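Local coordinates for glycoside hydrolase family 31 (Trueperella pyogenes, PDB 5I0F), which degrades cycloalternan, a cyclic glucose oligosaccharide, probably by a retaining mechanism that proceeds through a covalent glycosyl-enzyme intermediate, at residues P353-D358 and Q451-V456; L455-D460 and R505-Y510. All blocks are in the same frame, centred on the assembly; numbering follows the deposited sequence.

Contact 1: P353-D358 and Q451-V456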
# COMPACT_ATOMS: atom_id res chain seq x y z
N PRO A 353 -29.17 3.95 6.66
CA PRO A 353 -28.28 5.07 7.04
C PRO A 353 -28.86 5.95 8.15
O PRO A 353 -30.07 6.20 8.14
CB PRO A 353 -28.17 5.90 5.75
CG PRO A 353 -28.49 4.97 4.65
CD PRO A 353 -29.48 3.98 5.21
N HIS A 354 -28.02 6.39 9.09
CA HIS A 354 -28.42 7.36 10.12
C HIS A 354 -28.24 8.81 9.67
O HIS A 354 -27.46 9.09 8.78
CB HIS A 354 -27.58 7.17 11.39
CG HIS A 354 -27.96 5.95 12.17
ND1 HIS A 354 -29.09 5.88 12.95
CD2 HIS A 354 -27.37 4.74 12.25
CE1 HIS A 354 -29.18 4.68 13.49
NE2 HIS A 354 -28.15 3.96 13.07
N ARG A 355 -28.98 9.71 10.31
CA ARG A 355 -28.74 11.16 10.24
C ARG A 355 -28.29 11.68 11.59
O ARG A 355 -28.54 11.05 12.63
CB ARG A 355 -30.01 11.91 9.82
CG ARG A 355 -30.57 11.55 8.44
CD ARG A 355 -29.53 11.58 7.32
NE ARG A 355 -28.75 12.83 7.24
CZ ARG A 355 -27.93 13.16 6.24
NH1 ARG A 355 -27.77 12.36 5.19
NH2 ARG A 355 -27.29 14.32 6.27
N GLY A 356 -27.64 12.84 11.57
CA GLY A 356 -27.13 13.50 12.78
C GLY A 356 -28.09 13.56 13.95
O GLY A 356 -27.73 13.20 15.06
N PRO A 357 -29.33 14.00 13.70
CA PRO A 357 -30.37 14.05 14.76
C PRO A 357 -30.78 12.70 15.36
O PRO A 357 -31.47 12.70 16.38
CB PRO A 357 -31.57 14.68 14.04
CG PRO A 357 -30.98 15.46 12.92
CD PRO A 357 -29.79 14.67 12.47
N ASP A 358 -30.38 11.56 14.78
CA ASP A 358 -30.63 10.27 15.42
C ASP A 358 -29.88 10.07 16.74
O ASP A 358 -30.23 9.19 17.51
CB ASP A 358 -30.21 9.09 14.53
CG ASP A 358 -31.01 9.00 13.24
OD1 ASP A 358 -32.06 9.65 13.09
OD2 ASP A 358 -30.56 8.21 12.38
N GLN A 451 -23.99 5.30 4.36
CA GLN A 451 -23.91 5.02 5.80
C GLN A 451 -23.08 6.08 6.58
O GLN A 451 -23.32 6.31 7.77
CB GLN A 451 -23.31 3.63 6.04
CG GLN A 451 -24.06 2.44 5.42
CD GLN A 451 -25.20 1.92 6.29
OE1 GLN A 451 -25.02 1.71 7.49
NE2 GLN A 451 -26.38 1.67 5.68
N ARG A 452 -22.11 6.71 5.91
CA ARG A 452 -21.22 7.73 6.49
C ARG A 452 -21.55 9.16 6.15
O ARG A 452 -20.84 10.07 6.60
CB ARG A 452 -19.76 7.51 6.01
CG ARG A 452 -19.08 6.33 6.61
CD ARG A 452 -19.23 5.06 5.78
NE ARG A 452 -18.64 4.00 6.58
CZ ARG A 452 -19.01 2.73 6.60
NH1 ARG A 452 -19.98 2.25 5.82
NH2 ARG A 452 -18.37 1.93 7.43
N ARG A 453 -22.58 9.38 5.32
CA ARG A 453 -22.84 10.71 4.78
C ARG A 453 -23.09 11.73 5.88
O ARG A 453 -22.60 12.87 5.79
CB ARG A 453 -24.03 10.68 3.79
CG ARG A 453 -24.42 12.05 3.22
CD ARG A 453 -25.51 11.93 2.16
NE ARG A 453 -24.97 11.29 0.97
CZ ARG A 453 -24.21 11.89 0.06
NH1 ARG A 453 -23.87 13.17 0.16
NH2 ARG A 453 -23.75 11.18 -0.97
N TYR A 454 -23.81 11.33 6.92
CA TYR A 454 -24.11 12.27 8.05
C TYR A 454 -22.85 12.81 8.75
O TYR A 454 -22.88 13.93 9.27
CB TYR A 454 -25.05 11.64 9.08
CG TYR A 454 -24.35 10.83 10.14
CD1 TYR A 454 -24.03 9.49 9.93
CD2 TYR A 454 -23.99 11.41 11.35
CE1 TYR A 454 -23.39 8.75 10.91
CE2 TYR A 454 -23.34 10.68 12.32
CZ TYR A 454 -23.04 9.36 12.09
OH TYR A 454 -22.40 8.65 13.08
N LEU A 455 -21.77 12.04 8.74
CA LEU A 455 -20.48 12.51 9.31
C LEU A 455 -20.00 13.77 8.61
O LEU A 455 -19.48 14.67 9.25
CB LEU A 455 -19.39 11.43 9.19
CG LEU A 455 -19.68 10.14 9.94
CD1 LEU A 455 -18.65 9.10 9.52
CD2 LEU A 455 -19.67 10.38 11.46
N VAL A 456 -20.17 13.80 7.29
CA VAL A 456 -19.75 14.93 6.47
C VAL A 456 -20.84 16.02 6.48
O VAL A 456 -20.54 17.18 6.72
CB VAL A 456 -19.41 14.50 5.04
CG1 VAL A 456 -18.91 15.68 4.25
CG2 VAL A 456 -18.31 13.43 5.03
O HOH W 1 -25.61 8.99 6.73
O HOH W 2 -25.50 5.31 9.24

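Contact 2: L455-D460 and R505-Y510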
# COMPACT_ATOMS: atom_id res chain seq x y z
N LEU A 455 -21.77 12.04 8.74
CA LEU A 455 -20.48 12.51 9.31
C LEU A 455 -20.00 13.77 8.61
O LEU A 455 -19.48 14.67 9.25
CB LEU A 455 -19.39 11.43 9.19
CG LEU A 455 -19.68 10.14 9.94
CD1 LEU A 455 -18.65 9.10 9.52
CD2 LEU A 455 -19.67 10.38 11.46
N VAL A 456 -20.17 13.80 7.29
CA VAL A 456 -19.75 14.93 6.47
C VAL A 456 -20.84 16.02 6.48
O VAL A 456 -20.54 17.18 6.72
CB VAL A 456 -19.41 14.50 5.04
CG1 VAL A 456 -18.91 15.68 4.25
CG2 VAL A 456 -18.31 13.43 5.03
N GLU A 457 -22.10 15.65 6.23
CA GLU A 457 -23.16 16.65 6.04
C GLU A 457 -23.65 17.27 7.34
O GLU A 457 -23.96 18.46 7.35
CB GLU A 457 -24.33 16.08 5.24
CG GLU A 457 -23.95 15.77 3.81
CD GLU A 457 -25.11 15.43 2.92
OE1 GLU A 457 -26.26 15.21 3.42
OE2 GLU A 457 -24.87 15.36 1.71
N ASP A 458 -23.74 16.47 8.41
CA ASP A 458 -24.28 16.91 9.70
C ASP A 458 -23.15 17.28 10.67
O ASP A 458 -23.18 18.36 11.23
CB ASP A 458 -25.27 15.88 10.28
CG ASP A 458 -26.42 15.56 9.32
OD1 ASP A 458 -26.70 16.42 8.45
OD2 ASP A 458 -27.07 14.47 9.39
N LEU A 459 -22.17 16.41 10.86
CA LEU A 459 -21.05 16.71 11.79
C LEU A 459 -19.93 17.59 11.20
O LEU A 459 -19.17 18.19 11.96
CB LEU A 459 -20.48 15.41 12.35
CG LEU A 459 -21.43 14.61 13.23
CD1 LEU A 459 -20.70 13.39 13.80
CD2 LEU A 459 -22.01 15.44 14.35
N ASP A 460 -19.86 17.67 9.87
CA ASP A 460 -18.98 18.60 9.15
C ASP A 460 -17.50 18.17 9.16
O ASP A 460 -16.63 19.02 9.11
CB ASP A 460 -19.17 20.04 9.64
CG ASP A 460 -18.70 21.10 8.63
OD1 ASP A 460 -18.80 20.87 7.40
OD2 ASP A 460 -18.24 22.17 9.08
N ARG A 505 -16.98 15.16 -2.34
CA ARG A 505 -17.39 16.02 -3.45
C ARG A 505 -18.89 16.26 -3.45
O ARG A 505 -19.30 17.40 -3.66
CB ARG A 505 -17.00 15.42 -4.81
CG ARG A 505 -15.52 15.43 -5.14
CD ARG A 505 -15.30 14.73 -6.47
NE ARG A 505 -13.88 14.51 -6.72
CZ ARG A 505 -13.21 13.36 -6.54
NH1 ARG A 505 -13.79 12.23 -6.11
NH2 ARG A 505 -11.90 13.34 -6.82
N SER A 506 -19.69 15.21 -3.21
CA SER A 506 -21.16 15.35 -3.20
C SER A 506 -21.68 16.21 -2.07
O SER A 506 -22.79 16.75 -2.16
CB SER A 506 -21.88 13.97 -3.17
OG SER A 506 -21.82 13.36 -1.89
N ALA A 507 -20.89 16.33 -1.00
CA ALA A 507 -21.23 17.13 0.15
C ALA A 507 -20.56 18.51 0.15
O ALA A 507 -20.51 19.15 1.20
CB ALA A 507 -20.82 16.36 1.41
N GLY A 508 -20.06 18.97 -1.00
CA GLY A 508 -19.49 20.31 -1.09
C GLY A 508 -18.07 20.47 -0.57
O GLY A 508 -17.64 21.58 -0.29
N LYS A 509 -17.31 19.38 -0.48
CA LYS A 509 -15.98 19.42 0.09
C LYS A 509 -14.90 18.90 -0.87
O LYS A 509 -15.21 18.18 -1.82
CB LYS A 509 -15.98 18.60 1.39
CG LYS A 509 -16.82 19.26 2.47
CD LYS A 509 -16.88 18.38 3.68
CE LYS A 509 -17.66 19.03 4.82
NZ LYS A 509 -16.73 19.80 5.67
N TYR A 510 -13.65 19.28 -0.62
CA TYR A 510 -12.52 18.68 -1.33
C TYR A 510 -12.39 17.18 -1.01
O TYR A 510 -12.70 16.77 0.11
CB TYR A 510 -11.22 19.35 -0.91
CG TYR A 510 -10.95 20.68 -1.57
CD1 TYR A 510 -10.22 20.74 -2.75
CD2 TYR A 510 -11.38 21.86 -0.99
CE1 TYR A 510 -9.95 21.97 -3.35
CE2 TYR A 510 -11.12 23.08 -1.58
CZ TYR A 510 -10.40 23.13 -2.76
OH TYR A 510 -10.14 24.35 -3.33

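Contact 1: P353-D358 and Q451-V456
The Tyr454 ring and the Arg355 guanidinium are the flat groups where these segments meet, on the outer part of the family 31 TIM barrel. One face of the ring carries Leu455 CG, offset toward the rim, while Gln451 O and a water lie at its edge. The backbone of 353-358 approaches the ring obliquely, with His354 O 3.6 Å from Tyr454 CD1 and Gly356 N 3.9 Å from Tyr454 CD2. The ring thus lies against polar backbone atoms of the loop, while its hydroxyl is bonded to Thr339 O.

The Arg355 guanidinium has Tyr454 CA over one face, near the rim, and Arg453 CD at its edge, 3.8 Å from Arg355 NH1. The two arginine side chains run side by side with their guanidinium planes only 12° apart. Such like charges would repel, but acidic partners probably offset this: Asp458 and Glu457 for Arg355, Glu450 and Glu457 for Arg453.

No direct hydrogen bond joins the segments, and two waters bridge the backbones instead. One donates to His354 O and accepts from Tyr454 N; the other accepts from His354 N and donates to Gln451 O. Gly356 N comes within 3.8 Å of Tyr454 CB; glycine suits this position because a side chain would run into the Pro357 ring. His354 NE2 bonds to Glu401 OE2, so both ring nitrogens are engaged and the ring's rotation is fixed. The loop is braced by Asp358, whose OD2 takes His354 ND1 at 2.8 Å and, from the opposite face of the carboxylate plane, Arg355 N at 3.0 Å.

Contact 2: L455-D460 and R505-Y510
A Schellman motif ends helix 485-506, and the turn it creates packs against helix 453-457. Gly508, with a phi of 80°, is the C-prime residue: its N bonds to Arg505 O, and Lys509 N reaches back to Leu504 O. Glycine suits this position because it adopts positive phi without strain.

The turn presents Ala507 and Lys509 to the other helix. Val456 CG1 lies 3.5 Å from Ala507 CB and 3.4 Å from Lys509 CD, both tighter than usual for carbon pairs. Valine's CG1 is anti to the backbone N (chi1 -176°), which turns this branch toward the other segment, where it touches both. The small methyl of Ala507 suits the close approach, and Glu457 CG touches it as well, at 4.0 Å. The carboxylate of Glu457 is held by Arg453 and Arg355.

Lys509 slides past Val456 in the opposite direction, lending its methylenes to the apolar contact before turning at its tip. There NZ makes a salt bridge to Asp460 OD1 at 2.9 Å, coming from above the carboxylate plane. Asp462 and Ile461 O are weaker, additional partners of the same ammonium. A long aliphatic chain with a charged end thus serves both the greasy and the polar part of the contact. Asp460 itself has positive phi and leaves the helical path. Both segments lead out of a helix, toward strands 463-466 and 513-515, the helix-to-strand passage of an alpha/beta barrel.

In the fold
Contacts 1 and 2 lie with centres 10 Å apart on the same side of the chain's centre, within the TIM-barrel domain. They share helix 453-457, and Leu455 and Val456 belong to both. Along the chain the order is 353-358, in the loop between strand 326-329 and helix 370-379, then 451-460, then 505-510 at the end of helix 485-506. The short helix comes just before strand 463-466, and helix 485-506 precedes strand 513-515, which lies beside 463-466 in the barrel. The two contacts also touch directly, through probable hydrogen bonds from Gly356 N to Asp458 OD2 and between Arg453 NH1 and Ser506 OG. The short helix thus connects a long barrel loop with the next helix of the outer layer.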